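Local coordinates for piwi domain-containing protein (Vanderwaltozyma polyspora, PDB 5THE) that probably binds a small guide RNA through this C-terminal lobe of a budding-yeast Argonaute, whose Piwi domain has an RNase H-like fold, at residues E311-G317 against I357-I362; F351-V355 against W455-D459. Residue numbers count along the deposited sequence, not the author numbering.

Both contacts lie in the Piwi domain, their centres 11 Å apart, and share helix 351-373. Contact 2 uses its first turn, 351-355, against the strand end 455-459; contact 1 uses the next turns, 357-362, against the loop 311-317. Along the chain the segments alternate: loop, first turn, later turns, strand. One helix is held on two flanks, by apolar packing on the strand and, on the loop, by aliphatic contacts and two hydrogen bonds from loop amides to helix side chains. The two sites touch, Ile-312 CD1 lying 3.7 Å from Gln-353 CB and Val-359 CG1 3.5 Å from Tyr-458 CD2. Nearest atoms stay about 17 Å or more from the bound RNA, so both are packing contacts.

Contact 1: E311-G317 against I357-I362; sequences EIITNVG and IEVKSI
This is a loop-on-helix contact of the Piwi domain: residues 311-317, in the connection between strand 300-305 and helix 320-329, lie along helix 351-373 at its 357-362 turns and bury 407 Å² in all. The loop runs extended through Ile-312, makes an inverse gamma turn centred on Ile-313, then a type I beta turn from Ile-313 to Val-316 closed by Val-316 N to Ile-313 O at 3.2 Å, and enters a 3-10 turn at Val-316 and Gly-317. The helix has a wider pi-type turn at 357-359. In register, Val-316 CA lies 6.1 Å from Glu-358 CA, and Gly-317 CA lies 4.3 Å from Ile-362 CA.

Two hydrogen bonds join the segments. Glu-358, with chi1 m and chi2 t, stretches its carboxylate to the loop, where OE1 accepts Ile-313 N at 2.9 Å. The same buried acid forms a salt bridge to Arg-343 and a hydrogen bond to Tyr-341, so its charge is matched. Farther on, Ser-361 OG (chi1 t) accepts Gly-317 N at 2.8 Å; a water bridges this hydroxyl to Asn-315 OD1. A side chain on Gly-317 would collide with Ser-361 O, so glycine permits the close approach. Branched aliphatics pack beside these bonds: Ile-312 CG2 meets Ile-357 CG2 at 3.7 Å, and Val-316 CG1 meets Ile-362 CG1 at 4.0 Å. Ile-313 reaches strands 264-274, 300-305 and 339-344. Loop and helix thus meet over the central mixed sheet of a Piwi domain, whose fold is of the RNase H type.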
loop_
_atom_site.group_PDB
_atom_site.type_symbol
_atom_site.label_atom_id
_atom_site.label_comp_id
_atom_site.label_asym_id
_atom_site.label_seq_id
_atom_site.Cartn_x
_atom_site.Cartn_y
_atom_site.Cartn_z
ATOM N N GLU A 311 -12.825 6.741 15.163
ATOM C CA GLU A 311 -12.274 5.506 14.615
ATOM C C GLU A 311 -13.159 4.864 13.555
ATOM O O GLU A 311 -12.636 4.220 12.640
ATOM C CB GLU A 311 -12.030 4.492 15.733
ATOM C CG GLU A 311 -11.164 4.996 16.873
ATOM C CD GLU A 311 -10.672 3.868 17.762
ATOM O OE1 GLU A 311 -9.652 3.232 17.413
ATOM O OE2 GLU A 311 -11.319 3.605 18.799
ATOM N N ILE A 312 -14.478 5.015 13.643
ATOM C CA ILE A 312 -15.392 4.368 12.705
ATOM C C ILE A 312 -15.560 5.262 11.482
ATOM O O ILE A 312 -15.829 6.466 11.608
ATOM C CB ILE A 312 -16.749 4.069 13.365
ATOM C CG1 ILE A 312 -16.569 3.147 14.570
ATOM C CG2 ILE A 312 -17.698 3.441 12.371
ATOM C CD1 ILE A 312 -15.830 1.872 14.250
ATOM N N ILE A 313 -15.374 4.679 10.297
ATOM C CA ILE A 313 -15.553 5.411 9.047
ATOM C C ILE A 313 -17.034 5.409 8.697
ATOM O O ILE A 313 -17.506 4.530 7.962
ATOM C CB ILE A 313 -14.740 4.806 7.884
ATOM C CG1 ILE A 313 -13.326 4.422 8.321
ATOM C CG2 ILE A 313 -14.694 5.781 6.748
ATOM C CD1 ILE A 313 -12.569 3.532 7.287
ATOM N N THR A 314 -17.757 6.412 9.200
ATOM C CA THR A 314 -19.215 6.423 9.116
ATOM C C THR A 314 -19.709 6.333 7.682
ATOM O O THR A 314 -20.688 5.635 7.396
ATOM C CB THR A 314 -19.771 7.690 9.764
ATOM O OG1 THR A 314 -19.263 7.799 11.093
ATOM C CG2 THR A 314 -21.291 7.631 9.810
ATOM N N ASN A 315 -19.074 7.054 6.774
ATOM C CA ASN A 315 -19.532 7.119 5.399
ATOM C C ASN A 315 -18.520 6.471 4.460
ATOM O O ASN A 315 -18.268 6.964 3.359
ATOM C CB ASN A 315 -19.826 8.565 5.002
ATOM C CG ASN A 315 -20.863 8.670 3.885
ATOM O OD1 ASN A 315 -21.519 7.682 3.524
ATOM N ND2 ASN A 315 -21.012 9.874 3.330
ATOM N N VAL A 316 -17.940 5.340 4.888
ATOM C CA VAL A 316 -16.978 4.630 4.045
ATOM C C VAL A 316 -17.621 4.281 2.706
ATOM O O VAL A 316 -16.980 4.358 1.650
ATOM C CB VAL A 316 -16.425 3.387 4.778
ATOM C CG1 VAL A 316 -17.512 2.301 5.002
ATOM C CG2 VAL A 316 -15.235 2.797 4.021
ATOM N N GLY A 317 -18.918 3.962 2.726
ATOM C CA GLY A 317 -19.600 3.580 1.511
ATOM C C GLY A 317 -19.589 4.665 0.455
ATOM O O GLY A 317 -19.631 4.367 -0.740
ATOM N N ILE A 357 -21.791 -0.481 11.143
ATOM C CA ILE A 357 -21.728 0.813 10.478
ATOM C C ILE A 357 -21.041 0.709 9.130
ATOM O O ILE A 357 -21.611 1.088 8.104
ATOM C CB ILE A 357 -21.043 1.874 11.366
ATOM C CG1 ILE A 357 -21.748 1.990 12.721
ATOM C CG2 ILE A 357 -21.003 3.222 10.617
ATOM C CD1 ILE A 357 -23.210 2.334 12.590
ATOM N N GLU A 358 -19.792 0.241 9.113
ATOM C CA GLU A 358 -18.988 0.306 7.898
ATOM C C GLU A 358 -19.403 -0.756 6.887
ATOM O O GLU A 358 -19.603 -0.444 5.712
ATOM C CB GLU A 358 -17.499 0.180 8.240
ATOM C CG GLU A 358 -16.959 1.328 9.072
ATOM C CD GLU A 358 -15.475 1.177 9.420
ATOM O OE1 GLU A 358 -15.020 1.847 10.375
ATOM O OE2 GLU A 358 -14.760 0.395 8.741
ATOM N N VAL A 359 -19.557 -2.017 7.309
ATOM C CA VAL A 359 -19.994 -3.033 6.348
ATOM C C VAL A 359 -21.389 -2.693 5.820
ATOM O O VAL A 359 -21.641 -2.750 4.609
ATOM C CB VAL A 359 -19.945 -4.445 6.966
ATOM C CG1 VAL A 359 -20.527 -5.474 5.989
ATOM C CG2 VAL A 359 -18.523 -4.824 7.337
ATOM N N LYS A 360 -22.303 -2.297 6.715
ATOM C CA LYS A 360 -23.625 -1.838 6.287
ATOM C C LYS A 360 -23.524 -0.655 5.332
ATOM O O LYS A 360 -24.265 -0.577 4.347
ATOM C CB LYS A 360 -24.474 -1.449 7.501
ATOM C CG LYS A 360 -25.852 -0.871 7.135
ATOM C CD LYS A 360 -26.624 -0.403 8.376
ATOM C CE LYS A 360 -27.779 0.513 7.977
ATOM N NZ LYS A 360 -28.808 0.659 9.033
ATOM N N SER A 361 -22.617 0.280 5.606
ATOM C CA SER A 361 -22.452 1.407 4.698
ATOM C C SER A 361 -22.001 0.941 3.319
ATOM O O SER A 361 -22.461 1.464 2.298
ATOM C CB SER A 361 -21.460 2.407 5.278
ATOM O OG SER A 361 -21.175 3.411 4.323
ATOM N N ILE A 362 -21.106 -0.047 3.268
ATOM C CA ILE A 362 -20.659 -0.570 1.980
ATOM C C ILE A 362 -21.827 -1.194 1.225
ATOM O O ILE A 362 -22.037 -0.915 0.040
ATOM C CB ILE A 362 -19.509 -1.577 2.179
ATOM C CG1 ILE A 362 -18.252 -0.842 2.651
ATOM C CG2 ILE A 362 -19.234 -2.341 0.892
ATOM C CD1 ILE A 362 -17.113 -1.763 3.048
HETATM O O HOH W 1 -23.388 5.104 3.877
#

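Contact 2: F351-V355 against W455-D459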
loop_
_atom_site.group_PDB
_atom_site.type_symbol
_atom_site.label_atom_id
_atom_site.label_comp_id
_atom_site.label_asym_id
_atom_site.label_seq_id
_atom_site.Cartn_x
_atom_site.Cartn_y
_atom_site.Cartn_z
ATOM N N PHE A 351 -15.020 -3.487 16.829
ATOM C CA PHE A 351 -15.352 -4.455 15.783
ATOM C C PHE A 351 -16.843 -4.449 15.472
ATOM O O PHE A 351 -17.245 -4.496 14.302
ATOM C CB PHE A 351 -14.930 -5.867 16.201
ATOM C CG PHE A 351 -13.454 -6.117 16.125
ATOM C CD1 PHE A 351 -12.592 -5.168 15.597
ATOM C CD2 PHE A 351 -12.927 -7.322 16.579
ATOM C CE1 PHE A 351 -11.230 -5.420 15.525
ATOM C CE2 PHE A 351 -11.564 -7.581 16.509
ATOM C CZ PHE A 351 -10.718 -6.636 15.981
ATOM N N SER A 352 -17.678 -4.410 16.515
ATOM C CA SER A 352 -19.119 -4.463 16.307
ATOM C C SER A 352 -19.593 -3.276 15.476
ATOM O O SER A 352 -20.471 -3.415 14.608
ATOM C CB SER A 352 -19.828 -4.504 17.661
ATOM O OG SER A 352 -21.173 -4.917 17.498
ATOM N N GLN A 353 -18.997 -2.108 15.710
ATOM C CA GLN A 353 -19.340 -0.911 14.955
ATOM C C GLN A 353 -18.801 -0.966 13.530
ATOM O O GLN A 353 -19.442 -0.458 12.606
ATOM C CB GLN A 353 -18.822 0.326 15.692
ATOM C CG GLN A 353 -19.623 0.643 16.938
ATOM C CD GLN A 353 -21.113 0.742 16.633
ATOM O OE1 GLN A 353 -21.866 -0.218 16.830
ATOM N NE2 GLN A 353 -21.542 1.894 16.130
ATOM N N VAL A 354 -17.631 -1.579 13.327
ATOM C CA VAL A 354 -17.141 -1.788 11.962
ATOM C C VAL A 354 -18.170 -2.556 11.142
ATOM O O VAL A 354 -18.463 -2.213 9.988
ATOM C CB VAL A 354 -15.781 -2.514 11.967
ATOM C CG1 VAL A 354 -15.433 -2.975 10.550
ATOM C CG2 VAL A 354 -14.673 -1.606 12.541
ATOM N N VAL A 355 -18.749 -3.605 11.718
ATOM C CA VAL A 355 -19.742 -4.355 10.954
ATOM C C VAL A 355 -21.046 -3.566 10.862
ATOM O O VAL A 355 -21.577 -3.342 9.768
ATOM C CB VAL A 355 -19.951 -5.751 11.560
ATOM C CG1 VAL A 355 -20.924 -6.547 10.712
ATOM C CG2 VAL A 355 -18.611 -6.491 11.635
ATOM N N TRP A 455 -8.758 -10.536 12.009
ATOM C CA TRP A 455 -10.085 -10.998 12.382
ATOM C C TRP A 455 -10.984 -10.961 11.158
ATOM O O TRP A 455 -11.089 -9.926 10.501
ATOM C CB TRP A 455 -10.682 -10.130 13.490
ATOM C CG TRP A 455 -9.798 -9.962 14.702
ATOM C CD1 TRP A 455 -8.603 -9.272 14.779
ATOM C CD2 TRP A 455 -10.058 -10.451 16.010
ATOM N NE1 TRP A 455 -8.106 -9.322 16.062
ATOM C CE2 TRP A 455 -8.984 -10.035 16.840
ATOM C CE3 TRP A 455 -11.096 -11.199 16.572
ATOM C CZ2 TRP A 455 -8.919 -10.354 18.193
ATOM C CZ3 TRP A 455 -11.029 -11.514 17.924
ATOM C CH2 TRP A 455 -9.946 -11.091 18.720
ATOM N N CYS A 456 -11.636 -12.076 10.852
ATOM C CA CYS A 456 -12.769 -12.017 9.943
ATOM C C CYS A 456 -13.975 -11.546 10.754
ATOM O O CYS A 456 -14.470 -12.275 11.620
ATOM C CB CYS A 456 -13.038 -13.366 9.290
ATOM S SG CYS A 456 -14.469 -13.280 8.155
ATOM N N LEU A 457 -14.429 -10.320 10.493
ATOM C CA LEU A 457 -15.548 -9.734 11.220
ATOM C C LEU A 457 -16.885 -9.984 10.537
ATOM O O LEU A 457 -17.935 -9.894 11.190
ATOM C CB LEU A 457 -15.343 -8.223 11.363
ATOM C CG LEU A 457 -14.069 -7.712 12.055
ATOM C CD1 LEU A 457 -14.101 -6.189 12.193
ATOM C CD2 LEU A 457 -13.910 -8.357 13.410
ATOM N N TYR A 458 -16.877 -10.294 9.243
ATOM C CA TYR A 458 -18.115 -10.447 8.495
ATOM C C TYR A 458 -17.799 -11.208 7.225
ATOM O O TYR A 458 -16.784 -10.950 6.588
ATOM C CB TYR A 458 -18.741 -9.100 8.138
ATOM C CG TYR A 458 -20.224 -9.179 7.850
ATOM C CD1 TYR A 458 -21.118 -9.484 8.866
ATOM C CD2 TYR A 458 -20.740 -8.925 6.570
ATOM C CE1 TYR A 458 -22.492 -9.543 8.630
ATOM C CE2 TYR A 458 -22.126 -8.980 6.321
ATOM C CZ TYR A 458 -22.989 -9.293 7.367
ATOM O OH TYR A 458 -24.356 -9.362 7.186
ATOM N N ASP A 459 -18.662 -12.142 6.850
ATOM C CA ASP A 459 -18.338 -12.957 5.692
ATOM C C ASP A 459 -19.640 -13.474 5.087
ATOM O O ASP A 459 -20.284 -14.354 5.660
ATOM C CB ASP A 459 -17.395 -14.100 6.075
ATOM C CG ASP A 459 -17.163 -15.045 4.961
ATOM O OD1 ASP A 459 -17.171 -16.263 5.199
ATOM O OD2 ASP A 459 -16.980 -14.561 3.837
#
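Phe-351 points the edge of its ring at the face of Trp-455, a T-shaped pair with centroids 4.6 Å apart, measured to the five-membered indole ring, and planes at 62°. It sits in the first turn of helix 351-373, which packs on strand 452-459 of the mixed sheet in the RNase H-like Piwi domain. The segment axes approach to 8.5 Å at a crossing angle of -33°, so helix and strand run roughly the same way.

Leu-457 is the central apolar residue. Its CD2 lies over one face of the Phe-351 ring, 3.8 Å from the centroid, as a CH-pi contact, while its CD1 meets Val-354 CG1 at 3.8 Å. A flexible branched side chain suits this spot because it can fill the groove between the ring and the valines. Leu-457 and Tyr-458 both face Cys-385 on the neighbouring strand 383-389 in a classic beta bulge, and accordingly the CA-to-CB bonds of these two consecutive residues both point toward the helix, where a regular strand would alternate them. Strand 383-389 also backs the contact, its Ala-387 touching Phe-351 and Leu-457. Val-355, compact and beta-branched, fits between the bulge residues: CG2 lies 3.7 Å from Leu-457 CB, and CG1 lies 3.5 Å from Tyr-458 CD1.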